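Local coordinates for stringent starvation protein A homolog (Haemophilus influenzae, PDB 3LYK) that belongs to the glutathione S-transferase superfamily and probably forms an equimolar complex with the RNA polymerase holoenzyme, but not with the core enzyme, at residues R185-R189 / D190-Q194. Sequence-based numbering, arbitrary orientation.
Sequences RVFTR and DSFLQ
Arg189 and Leu193 join across a short link between two helices, where Leu193 N donates to Arg189 O (3.0 Å) along an almost straight N-H...O line of 179°, a bond that closes the first turn of helix 190-195, with Arg189 at its N-cap position. Just before it, Arg189 N reaches back to Val186 O, so the chain closes one helix and opens the next within two residues. The bend brings two phenylalanines side by side, pointing the same way. Phe187 lays CD1 over one face of the Phe192 ring, toward its rim, 3.6 Å from CZ; the planes meet obliquely at 32°, with ring centroids 4.9 Å apart. Phe192 gets there because its CG stands anti to the backbone N (chi1 -169°), which turns the ring back over the end of the preceding helix. Its CB lies 3.2 Å from Val186 O and its CD2 3.3 Å from Phe187 O, so the methylene and one side of the ring lie close against the last carbonyls of that helix. Large flat rings suit this place: both also meet Trp162 edge-to-face, and Phe192 touches Ile23 and Ala158. On the outer flank, Leu193 spreads its branches over the bend, CD1 3.5 Å from Thr188 O and CD2 against Phe187 O. Arg189 and Ser191 are drawn together by a shared anion: Arg189 NE forms a salt bridge with Glu27, whose OE2 also hydrogen-bonds Ser191 OG. The long arginine, bent midway along its chain, can reach that carboxylate and still set its cation against Phe150, whereas the small serine fits close to Ala26. This is a tight two-residue connection between consecutive helices in the all-helical C-terminal domain of the glutathione S-transferase fold, and the short helix 190-195 packs against helix 16-27 of the thioredoxin-like N-terminal domain.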
loop_
_atom_site.group_PDB
_atom_site.type_symbol
_atom_site.label_atom_id
_atom_site.label_comp_id
_atom_site.label_asym_id
_atom_site.label_seq_id
_atom_site.Cartn_x
_atom_site.Cartn_y
_atom_site.Cartn_z
ATOM N N ARG B 185 1.504 -6.303 -26.746
ATOM C CA ARG B 185 0.798 -7.342 -25.983
ATOM C C ARG B 185 -0.194 -6.706 -25.011
ATOM O O ARG B 185 -1.335 -7.152 -24.883
ATOM C CB ARG B 185 1.844 -8.140 -25.223
ATOM C CG ARG B 185 1.397 -9.425 -24.653
ATOM C CD ARG B 185 2.691 -10.125 -24.129
ATOM N NE ARG B 185 3.549 -10.514 -25.233
ATOM C CZ ARG B 185 4.854 -10.278 -25.330
ATOM N NH1 ARG B 185 5.551 -9.691 -24.364
ATOM N NH2 ARG B 185 5.476 -10.678 -26.418
ATOM N N VAL B 186 0.210 -5.621 -24.361
ATOM C CA VAL B 186 -0.715 -4.981 -23.391
ATOM C C VAL B 186 -1.691 -3.944 -24.020
ATOM O O VAL B 186 -2.894 -3.948 -23.667
ATOM C CB VAL B 186 0.020 -4.421 -22.137
ATOM C CG1 VAL B 186 0.808 -5.539 -21.440
ATOM C CG2 VAL B 186 0.997 -3.271 -22.492
ATOM N N PHE B 187 -1.203 -3.083 -24.943
ATOM C CA PHE B 187 -2.053 -2.018 -25.485
ATOM C C PHE B 187 -3.248 -2.529 -26.288
ATOM O O PHE B 187 -4.305 -1.859 -26.345
ATOM C CB PHE B 187 -1.305 -1.004 -26.345
ATOM C CG PHE B 187 -0.256 -0.197 -25.616
ATOM C CD1 PHE B 187 -0.208 -0.130 -24.225
ATOM C CD2 PHE B 187 0.703 0.501 -26.351
ATOM C CE1 PHE B 187 0.788 0.619 -23.574
ATOM C CE2 PHE B 187 1.665 1.265 -25.723
ATOM C CZ PHE B 187 1.713 1.318 -24.307
ATOM N N THR B 188 -3.076 -3.694 -26.906
ATOM C CA THR B 188 -4.101 -4.277 -27.774
ATOM C C THR B 188 -5.090 -5.186 -27.053
ATOM O O THR B 188 -6.038 -5.703 -27.672
ATOM C CB THR B 188 -3.484 -5.015 -29.016
ATOM O OG1 THR B 188 -2.762 -6.150 -28.554
ATOM C CG2 THR B 188 -2.509 -4.071 -29.803
ATOM N N ARG B 189 -4.939 -5.320 -25.731
ATOM C CA ARG B 189 -5.853 -6.167 -24.948
ATOM C C ARG B 189 -7.192 -5.474 -24.886
ATOM O O ARG B 189 -7.223 -4.241 -24.807
ATOM C CB ARG B 189 -5.346 -6.319 -23.496
ATOM C CG ARG B 189 -4.291 -7.339 -23.318
ATOM C CD ARG B 189 -3.937 -7.443 -21.812
ATOM N NE ARG B 189 -4.899 -8.232 -21.041
ATOM C CZ ARG B 189 -4.903 -9.568 -20.950
ATOM N NH1 ARG B 189 -4.030 -10.303 -21.603
ATOM N NH2 ARG B 189 -5.805 -10.184 -20.201
ATOM N N ASP B 190 -8.297 -6.235 -24.875
ATOM C CA ASP B 190 -9.645 -5.622 -24.778
ATOM C C ASP B 190 -9.769 -4.625 -23.629
ATOM O O ASP B 190 -10.413 -3.563 -23.776
ATOM C CB ASP B 190 -10.759 -6.674 -24.586
ATOM C CG ASP B 190 -11.082 -7.441 -25.889
ATOM O OD1 ASP B 190 -10.614 -7.004 -26.987
ATOM O OD2 ASP B 190 -11.806 -8.479 -25.820
ATOM N N SER B 191 -9.165 -4.961 -22.486
ATOM C CA SER B 191 -9.342 -4.089 -21.295
ATOM C C SER B 191 -8.606 -2.772 -21.471
ATOM O O SER B 191 -9.090 -1.719 -21.082
ATOM C CB SER B 191 -8.888 -4.806 -19.998
ATOM O OG SER B 191 -7.522 -5.238 -20.094
ATOM N N PHE B 192 -7.411 -2.840 -22.019
ATOM C CA PHE B 192 -6.638 -1.638 -22.225
ATOM C C PHE B 192 -7.358 -0.735 -23.227
ATOM O O PHE B 192 -7.506 0.472 -22.979
ATOM C CB PHE B 192 -5.212 -1.925 -22.696
ATOM C CG PHE B 192 -4.346 -0.711 -22.650
ATOM C CD1 PHE B 192 -3.592 -0.424 -21.515
ATOM C CD2 PHE B 192 -4.356 0.197 -23.701
ATOM C CE1 PHE B 192 -2.827 0.760 -21.441
ATOM C CE2 PHE B 192 -3.601 1.370 -23.664
ATOM C CZ PHE B 192 -2.823 1.672 -22.530
ATOM N N LEU B 193 -7.828 -1.329 -24.331
ATOM C CA LEU B 193 -8.653 -0.605 -25.324
ATOM C C LEU B 193 -9.823 0.127 -24.684
ATOM O O LEU B 193 -9.980 1.326 -24.898
ATOM C CB LEU B 193 -9.166 -1.550 -26.413
ATOM C CG LEU B 193 -8.042 -2.185 -27.227
ATOM C CD1 LEU B 193 -8.615 -3.331 -28.073
ATOM C CD2 LEU B 193 -7.395 -1.106 -28.116
ATOM N N GLN B 194 -10.616 -0.563 -23.857
ATOM C CA GLN B 194 -11.667 0.116 -23.112
ATOM C C GLN B 194 -11.171 1.196 -22.184
ATOM O O GLN B 194 -11.856 2.194 -21.999
ATOM C CB GLN B 194 -12.466 -0.863 -22.268
ATOM C CG GLN B 194 -13.446 -1.703 -23.073
ATOM C CD GLN B 194 -14.021 -2.796 -22.225
ATOM O OE1 GLN B 194 -13.819 -3.973 -22.506
ATOM N NE2 GLN B 194 -14.702 -2.416 -21.141
#